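Local coordinates for protein 2-hydroxyisobutanoyl-CoA mutase large subunit (Aquincola tertiaricarbonis, PDB 4R3U) that forms, with its small cobalamin-binding partner subunit, a B12-dependent mutase that interconverts 2-hydroxyisobutyryl-CoA and (S)-3-hydroxybutyryl-CoA, at residues Q303-F306 against F307-V310; L425-E428 against Y429-I433; F462-E465 against T466-K470. All coordinates share one frame; numbering follows the deposited sequence.

Contact 1 (Q303-F306 against F307-V310); sequences QGDF and FEEV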
loop_
_atom_site.group_PDB
_atom_site.type_symbol
_atom_site.label_atom_id
_atom_site.label_comp_id
_atom_site.label_asym_id
_atom_site.label_seq_id
_atom_site.Cartn_x
_atom_site.Cartn_y
_atom_site.Cartn_z
ATOM N N GLN A 303 -0.053 -13.339 -0.486
ATOM C CA GLN A 303 0.450 -13.183 -1.843
ATOM C C GLN A 303 -0.131 -11.961 -2.518
ATOM O O GLN A 303 -0.893 -11.187 -1.886
ATOM C CB GLN A 303 0.270 -14.460 -2.688
ATOM C CG GLN A 303 1.555 -15.239 -2.924
ATOM C CD GLN A 303 2.384 -14.787 -4.129
ATOM O OE1 GLN A 303 1.956 -14.027 -5.024
ATOM N NE2 GLN A 303 3.600 -15.289 -4.188
ATOM N N GLY A 304 0.288 -11.791 -3.794
ATOM C CA GLY A 304 -0.006 -10.649 -4.631
ATOM C C GLY A 304 -1.417 -10.467 -5.069
ATOM O O GLY A 304 -1.761 -9.334 -5.376
ATOM N N ASP A 305 -2.233 -11.546 -5.203
ATOM C CA ASP A 305 -3.616 -11.324 -5.664
ATOM C C ASP A 305 -4.436 -10.895 -4.466
ATOM O O ASP A 305 -4.844 -11.726 -3.628
ATOM C CB ASP A 305 -4.232 -12.529 -6.393
ATOM C CG ASP A 305 -5.438 -12.186 -7.266
ATOM O OD1 ASP A 305 -6.423 -11.590 -6.732
ATOM O OD2 ASP A 305 -5.424 -12.548 -8.474
ATOM N N PHE A 306 -4.607 -9.574 -4.354
ATOM C CA PHE A 306 -5.286 -8.924 -3.246
ATOM C C PHE A 306 -6.543 -9.635 -2.712
ATOM O O PHE A 306 -6.576 -9.982 -1.531
ATOM C CB PHE A 306 -5.540 -7.442 -3.576
ATOM C CG PHE A 306 -6.051 -6.637 -2.411
ATOM C CD1 PHE A 306 -5.177 -6.173 -1.432
ATOM C CD2 PHE A 306 -7.411 -6.346 -2.288
ATOM C CE1 PHE A 306 -5.646 -5.444 -0.341
ATOM C CE2 PHE A 306 -7.881 -5.591 -1.212
ATOM C CZ PHE A 306 -6.995 -5.146 -0.241
ATOM N N PHE A 307 -7.555 -9.852 -3.578
ATOM C CA PHE A 307 -8.817 -10.486 -3.191
ATOM C C PHE A 307 -8.762 -11.973 -3.019
ATOM O O PHE A 307 -9.351 -12.476 -2.052
ATOM C CB PHE A 307 -9.972 -10.068 -4.082
ATOM C CG PHE A 307 -10.326 -8.614 -3.902
ATOM C CD1 PHE A 307 -10.925 -8.167 -2.728
ATOM C CD2 PHE A 307 -10.028 -7.686 -4.889
ATOM C CE1 PHE A 307 -11.249 -6.826 -2.560
ATOM C CE2 PHE A 307 -10.347 -6.347 -4.713
ATOM C CZ PHE A 307 -10.970 -5.929 -3.553
ATOM N N GLU A 308 -7.998 -12.676 -3.899
ATOM C CA GLU A 308 -7.795 -14.124 -3.802
ATOM C C GLU A 308 -7.192 -14.555 -2.425
ATOM O O GLU A 308 -7.631 -15.541 -1.836
ATOM C CB GLU A 308 -6.923 -14.589 -4.947
ATOM C CG GLU A 308 -6.388 -15.998 -4.823
ATOM C CD GLU A 308 -5.746 -16.462 -6.110
ATOM O OE1 GLU A 308 -4.700 -15.887 -6.504
ATOM O OE2 GLU A 308 -6.349 -17.342 -6.770
ATOM N N GLU A 309 -6.204 -13.802 -1.930
ATOM C CA GLU A 309 -5.529 -14.043 -0.655
ATOM C C GLU A 309 -6.461 -13.897 0.523
ATOM O O GLU A 309 -6.434 -14.739 1.393
ATOM C CB GLU A 309 -4.276 -13.145 -0.537
ATOM C CG GLU A 309 -3.188 -13.617 -1.481
ATOM C CD GLU A 309 -2.723 -15.042 -1.205
ATOM O OE1 GLU A 309 -2.228 -15.290 -0.084
ATOM O OE2 GLU A 309 -2.854 -15.909 -2.100
ATOM N N VAL A 310 -7.358 -12.908 0.497
ATOM C CA VAL A 310 -8.393 -12.697 1.514
ATOM C C VAL A 310 -9.407 -13.875 1.479
ATOM O O VAL A 310 -9.741 -14.436 2.525
ATOM C CB VAL A 310 -9.095 -11.320 1.327
ATOM C CG1 VAL A 310 -10.239 -11.147 2.315
ATOM C CG2 VAL A 310 -8.095 -10.165 1.447
HETATM O O HOH W 1 -7.249 -8.868 -6.373
#
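Glu309 OE1 has two partners along the chain: Gln303 N donates to it over 2.9 Å, nearly straight at 177° and from above the carboxylate plane, while Lys312 one turn on adds a salt bridge. The carboxylate gets there by folding back, with CG beside the backbone N and a bend at chi2, so that its CD also packs on Gln303 CB. The helix begins here: Glu309 N binds Asp305 O at 3.0 Å, and Asp305 is the N-cap. Its CG lies anti to the backbone N (chi1 -161°), which lets OD1 accept a weak capping bond of 3.4 Å from Glu308 N. A water donates to Asp305 OD1 at 2.9 Å and takes the N-H of Phe307, serving a second amide of the first turn. Phe306 and Phe307 make a T-shaped pair, planes 87° apart, with Phe306 CD2 over the centre of the Phe307 ring; Val409 and Pro415 of the second large subunit pack on Phe306 and Phe307 respectively. Asp305 OD2 and Glu308 OE1 come within 3.9 Å, yet backbone N-H groups of Ile52 and Gly53 bind them one each, and Glu308 OE2 is held by Tyr429 and Thr51. Acids at the opening of helix 306-327 thus meet backbone amides, an ammonium group and probably a favourable helix dipole, which would offset their crowding in a buried setting.

Contact 2 (L425-E428 against Y429-I433); sequences LTTE and YEKKI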
loop_
_atom_site.group_PDB
_atom_site.type_symbol
_atom_site.label_atom_id
_atom_site.label_comp_id
_atom_site.label_asym_id
_atom_site.label_seq_id
_atom_site.Cartn_x
_atom_site.Cartn_y
_atom_site.Cartn_z
ATOM N N LEU A 425 -15.601 -16.368 -4.231
ATOM C CA LEU A 425 -14.234 -16.882 -4.256
ATOM C C LEU A 425 -13.908 -17.689 -2.992
ATOM O O LEU A 425 -13.283 -18.747 -3.112
ATOM C CB LEU A 425 -13.231 -15.736 -4.483
ATOM C CG LEU A 425 -11.865 -16.105 -5.095
ATOM C CD1 LEU A 425 -12.006 -17.027 -6.344
ATOM C CD2 LEU A 425 -11.073 -14.856 -5.422
ATOM N N THR A 426 -14.371 -17.215 -1.789
ATOM C CA THR A 426 -14.215 -17.939 -0.516
ATOM C C THR A 426 -14.860 -19.337 -0.672
ATOM O O THR A 426 -14.249 -20.353 -0.316
ATOM C CB THR A 426 -14.878 -17.160 0.645
ATOM O OG1 THR A 426 -14.264 -15.874 0.775
ATOM C CG2 THR A 426 -14.847 -17.924 1.977
ATOM N N THR A 427 -16.075 -19.371 -1.257
ATOM C CA THR A 427 -16.814 -20.621 -1.477
ATOM C C THR A 427 -16.148 -21.565 -2.504
ATOM O O THR A 427 -16.177 -22.787 -2.318
ATOM C CB THR A 427 -18.311 -20.325 -1.665
ATOM O OG1 THR A 427 -18.799 -19.664 -0.480
ATOM C CG2 THR A 427 -19.116 -21.574 -1.951
ATOM N N GLU A 428 -15.561 -20.986 -3.570
ATOM C CA GLU A 428 -14.843 -21.696 -4.632
ATOM C C GLU A 428 -13.599 -22.349 -4.035
ATOM O O GLU A 428 -13.392 -23.550 -4.230
ATOM C CB GLU A 428 -14.488 -20.756 -5.800
ATOM C CG GLU A 428 -15.398 -20.923 -7.002
ATOM C CD GLU A 428 -15.292 -22.275 -7.699
ATOM O OE1 GLU A 428 -16.186 -23.126 -7.479
ATOM O OE2 GLU A 428 -14.312 -22.488 -8.454
ATOM N N TYR A 429 -12.823 -21.589 -3.228
ATOM C CA TYR A 429 -11.659 -22.120 -2.523
ATOM C C TYR A 429 -12.014 -23.316 -1.618
ATOM O O TYR A 429 -11.369 -24.356 -1.732
ATOM C CB TYR A 429 -10.907 -21.015 -1.746
ATOM C CG TYR A 429 -9.739 -20.497 -2.542
ATOM C CD1 TYR A 429 -8.483 -21.109 -2.456
ATOM C CD2 TYR A 429 -9.914 -19.498 -3.498
ATOM C CE1 TYR A 429 -7.424 -20.700 -3.264
ATOM C CE2 TYR A 429 -8.860 -19.072 -4.298
ATOM C CZ TYR A 429 -7.617 -19.669 -4.174
ATOM O OH TYR A 429 -6.601 -19.283 -5.006
ATOM N N GLU A 430 -13.080 -23.186 -0.794
ATOM C CA GLU A 430 -13.599 -24.213 0.116
ATOM C C GLU A 430 -13.822 -25.559 -0.605
ATOM O O GLU A 430 -13.220 -26.565 -0.240
ATOM C CB GLU A 430 -14.902 -23.716 0.761
ATOM C CG GLU A 430 -15.424 -24.658 1.830
ATOM C CD GLU A 430 -16.885 -24.524 2.194
ATOM O OE1 GLU A 430 -17.340 -25.282 3.079
ATOM O OE2 GLU A 430 -17.591 -23.713 1.553
ATOM N N LYS A 431 -14.651 -25.541 -1.662
ATOM C CA LYS A 431 -14.977 -26.698 -2.482
ATOM C C LYS A 431 -13.726 -27.309 -3.130
ATOM O O LYS A 431 -13.536 -28.525 -3.049
ATOM C CB LYS A 431 -16.057 -26.344 -3.518
ATOM C CG LYS A 431 -17.406 -26.017 -2.873
ATOM C CD LYS A 431 -18.399 -25.393 -3.848
ATOM C CE LYS A 431 -19.750 -25.116 -3.217
ATOM N NZ LYS A 431 -20.639 -24.310 -4.106
ATOM N N LYS A 432 -12.856 -26.467 -3.724
ATOM C CA LYS A 432 -11.614 -26.911 -4.377
ATOM C C LYS A 432 -10.643 -27.499 -3.380
ATOM O O LYS A 432 -9.988 -28.493 -3.701
ATOM C CB LYS A 432 -10.974 -25.802 -5.226
ATOM C CG LYS A 432 -11.743 -25.417 -6.495
ATOM C CD LYS A 432 -11.589 -26.401 -7.648
ATOM C CE LYS A 432 -12.724 -26.239 -8.636
ATOM N NZ LYS A 432 -12.857 -27.416 -9.540
ATOM N N ILE A 433 -10.603 -26.939 -2.143
ATOM C CA ILE A 433 -9.779 -27.453 -1.030
ATOM C C ILE A 433 -10.280 -28.845 -0.621
ATOM O O ILE A 433 -9.475 -29.769 -0.532
ATOM C CB ILE A 433 -9.750 -26.480 0.187
ATOM C CG1 ILE A 433 -8.796 -25.277 -0.049
ATOM C CG2 ILE A 433 -9.426 -27.207 1.519
ATOM C CD1 ILE A 433 -9.231 -23.955 0.734
#
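Two consecutive turns of helix 420-442, which packs against helices 306-327 and 264-283, make up this contact. Its backbone is regularly alpha-helical: Tyr429 N, Glu430 N, Lys431 N and Lys432 N bind the carbonyls of Leu425, Thr426, Thr427 and Glu428 in turn. The first of these bonds, Tyr429 N to Leu425 O, measures 2.9 Å. Lys431 N to Thr427 O is longer, at 3.2 Å. On the buried side the Tyr429 ring turns its edge to the carbonyl of Leu425, CD2 lying 3.5 Å from Leu425 O, and Leu425 CG adds a looser apolar touch at 4.2 Å from Tyr429 CD2. Phe55 stacks on the Tyr429 ring. On the outer side Thr427 and Lys431 run alongside each other. With CG beside its backbone N (chi1 -66°) and the rest of the chain extended, Lys431 lays CE and NZ against the Thr427 methyl, CG2 to NZ being 3.8 Å; Thr427 OG1 is bonded instead to Arg318, Thr69 and Glu423 O. Glu428 and Lys432 also lie side by side, but Glu428 OE2 and Lys432 NZ stay 5.3 Å apart, and the ammonium pairs with Glu435. Glu430 sends its extended chain to Lys322 and Arg318. The salt bridges of Glu430 thus bind this helix to helix 306-327, while that of Lys432 stays within its own helix; between the two turns the lysines give mainly aliphatic packing and, probably, a mild electrostatic attraction to Glu428.

Contact 3 (F462-E465 against T466-K470); sequences FAYE and TALRK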
loop_
_atom_site.group_PDB
_atom_site.type_symbol
_atom_site.label_atom_id
_atom_site.label_comp_id
_atom_site.label_asym_id
_atom_site.label_seq_id
_atom_site.Cartn_x
_atom_site.Cartn_y
_atom_site.Cartn_z
ATOM N N PHE A 462 3.617 -25.606 -10.849
ATOM C CA PHE A 462 3.143 -24.237 -10.745
ATOM C C PHE A 462 4.324 -23.249 -10.839
ATOM O O PHE A 462 4.269 -22.332 -11.661
ATOM C CB PHE A 462 2.259 -24.027 -9.503
ATOM C CG PHE A 462 1.287 -22.883 -9.673
ATOM C CD1 PHE A 462 0.163 -23.011 -10.496
ATOM C CD2 PHE A 462 1.476 -21.685 -9.000
ATOM C CE1 PHE A 462 -0.733 -21.941 -10.663
ATOM C CE2 PHE A 462 0.559 -20.632 -9.140
ATOM C CZ PHE A 462 -0.536 -20.764 -9.964
ATOM N N ALA A 463 5.411 -23.526 -10.078
ATOM C CA ALA A 463 6.674 -22.783 -10.054
ATOM C C ALA A 463 7.226 -22.600 -11.481
ATOM O O ALA A 463 7.632 -21.483 -11.817
ATOM C CB ALA A 463 7.707 -23.518 -9.183
ATOM N N TYR A 464 7.188 -23.667 -12.317
ATOM C CA TYR A 464 7.678 -23.635 -13.690
ATOM C C TYR A 464 6.773 -22.815 -14.615
ATOM O O TYR A 464 7.267 -22.038 -15.433
ATOM C CB TYR A 464 7.937 -25.053 -14.236
ATOM C CG TYR A 464 8.606 -25.090 -15.601
ATOM C CD1 TYR A 464 9.932 -24.694 -15.764
ATOM C CD2 TYR A 464 7.934 -25.577 -16.711
ATOM C CE1 TYR A 464 10.556 -24.749 -17.007
ATOM C CE2 TYR A 464 8.552 -25.654 -17.956
ATOM C CZ TYR A 464 9.862 -25.229 -18.106
ATOM O OH TYR A 464 10.458 -25.292 -19.355
ATOM N N GLU A 465 5.445 -22.956 -14.456
ATOM C CA GLU A 465 4.479 -22.171 -15.220
ATOM C C GLU A 465 4.612 -20.675 -14.845
ATOM O O GLU A 465 4.546 -19.821 -15.733
ATOM C CB GLU A 465 3.048 -22.723 -15.046
ATOM C CG GLU A 465 1.968 -22.022 -15.870
ATOM C CD GLU A 465 2.139 -21.918 -17.380
ATOM O OE1 GLU A 465 2.741 -22.837 -17.980
ATOM O OE2 GLU A 465 1.642 -20.927 -17.967
ATOM N N THR A 466 4.889 -20.367 -13.552
ATOM C CA THR A 466 5.121 -18.999 -13.103
ATOM C C THR A 466 6.361 -18.426 -13.820
ATOM O O THR A 466 6.304 -17.294 -14.319
ATOM C CB THR A 466 5.259 -18.924 -11.589
ATOM O OG1 THR A 466 4.031 -19.304 -10.957
ATOM C CG2 THR A 466 5.700 -17.552 -11.118
ATOM N N ALA A 467 7.465 -19.211 -13.877
ATOM C CA ALA A 467 8.712 -18.812 -14.517
ATOM C C ALA A 467 8.496 -18.547 -16.004
ATOM O O ALA A 467 8.977 -17.533 -16.513
ATOM C CB ALA A 467 9.770 -19.878 -14.314
ATOM N N LEU A 468 7.745 -19.430 -16.690
ATOM C CA LEU A 468 7.438 -19.258 -18.106
ATOM C C LEU A 468 6.544 -18.018 -18.341
ATOM O O LEU A 468 6.722 -17.334 -19.361
ATOM C CB LEU A 468 6.768 -20.507 -18.696
ATOM C CG LEU A 468 7.584 -21.792 -18.771
ATOM C CD1 LEU A 468 6.735 -22.919 -19.263
ATOM C CD2 LEU A 468 8.808 -21.651 -19.647
ATOM N N ARG A 469 5.585 -17.740 -17.411
ATOM C CA ARG A 469 4.669 -16.590 -17.518
ATOM C C ARG A 469 5.405 -15.264 -17.342
ATOM O O ARG A 469 5.053 -14.290 -17.991
ATOM C CB ARG A 469 3.483 -16.710 -16.544
ATOM C CG ARG A 469 2.428 -17.676 -17.040
ATOM C CD ARG A 469 1.233 -17.756 -16.124
ATOM N NE ARG A 469 0.468 -18.987 -16.347
ATOM C CZ ARG A 469 -0.612 -19.341 -15.653
ATOM N NH1 ARG A 469 -1.080 -18.555 -14.685
ATOM N NH2 ARG A 469 -1.214 -20.494 -15.898
ATOM N N LYS A 470 6.446 -15.250 -16.490
ATOM C CA LYS A 470 7.347 -14.126 -16.235
ATOM C C LYS A 470 8.213 -13.873 -17.487
ATOM O O LYS A 470 8.502 -12.730 -17.856
ATOM C CB LYS A 470 8.283 -14.495 -15.067
ATOM C CG LYS A 470 8.007 -13.778 -13.771
ATOM C CD LYS A 470 8.949 -14.252 -12.677
ATOM C CE LYS A 470 10.274 -13.532 -12.600
ATOM N NZ LYS A 470 11.160 -14.206 -11.606
#
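Glu465 and Arg469 form the salt bridge of this helical turn: Arg469 NE donates to Glu465 OE2 at 2.8 Å and 162°. The oxygen lies at the edge of the guanidinium, near its plane, and uses its anti lone pair, the carboxylate being turned 69° from the guanidinium. Glu465 reaches forward because CG is anti to the backbone N (chi1 -177°) and the chain then bends at chi2, which also brings its CG beside NE and NH2. Arg469 NH1 has a second acid, Asp54. Without the guanidinium, as with an alanine here, Glu465 and Asp54 would probably each lose a cationic partner and the Glu465 carboxylate would be freer to turn. Hydrogen bonding along the backbone is alpha-helical, with Thr466 N to Phe462 O at 2.8 Å and Leu468 N to Tyr464 O at 2.9 Å. The apolar contact is a CH-pi pair: Leu468 CG sits over one face of the Tyr464 ring, 4.2 Å from its centroid, and Leu468 CD1 nears Tyr464 CE2 at 3.5 Å. Among its neighbours, this end of helix 454-472 is a subunit interface. Ala463, Tyr464, Thr466 and Ala467 pack on Arg31, Val35 and Arg38 of the small subunit, with the side chain of Ala467 about 5 Å from the bound cobalamin, while Phe462 rests on Ser263, just before helix 264-283.

Overall arrangement
All three contacts are local, each between adjoining segments, so none closes a long loop; they follow one another in series, neither nesting nor crossing. Contact 1 comes first, where the chain leaves barrel strand 298-302 and starts helix 306-327. Contact 2 lies over a hundred residues later on helix 420-442, with its centre 14 Å away, and the two meet directly: Leu425 CD2 packs on Glu308 CA. Contact 3, on helix 454-472, touches neither, its nearest atoms being about 7 Å from contact 1 and 8 Å from contact 2. Residues 51-55 lie among all three, and contact 3 also lies against the small subunit.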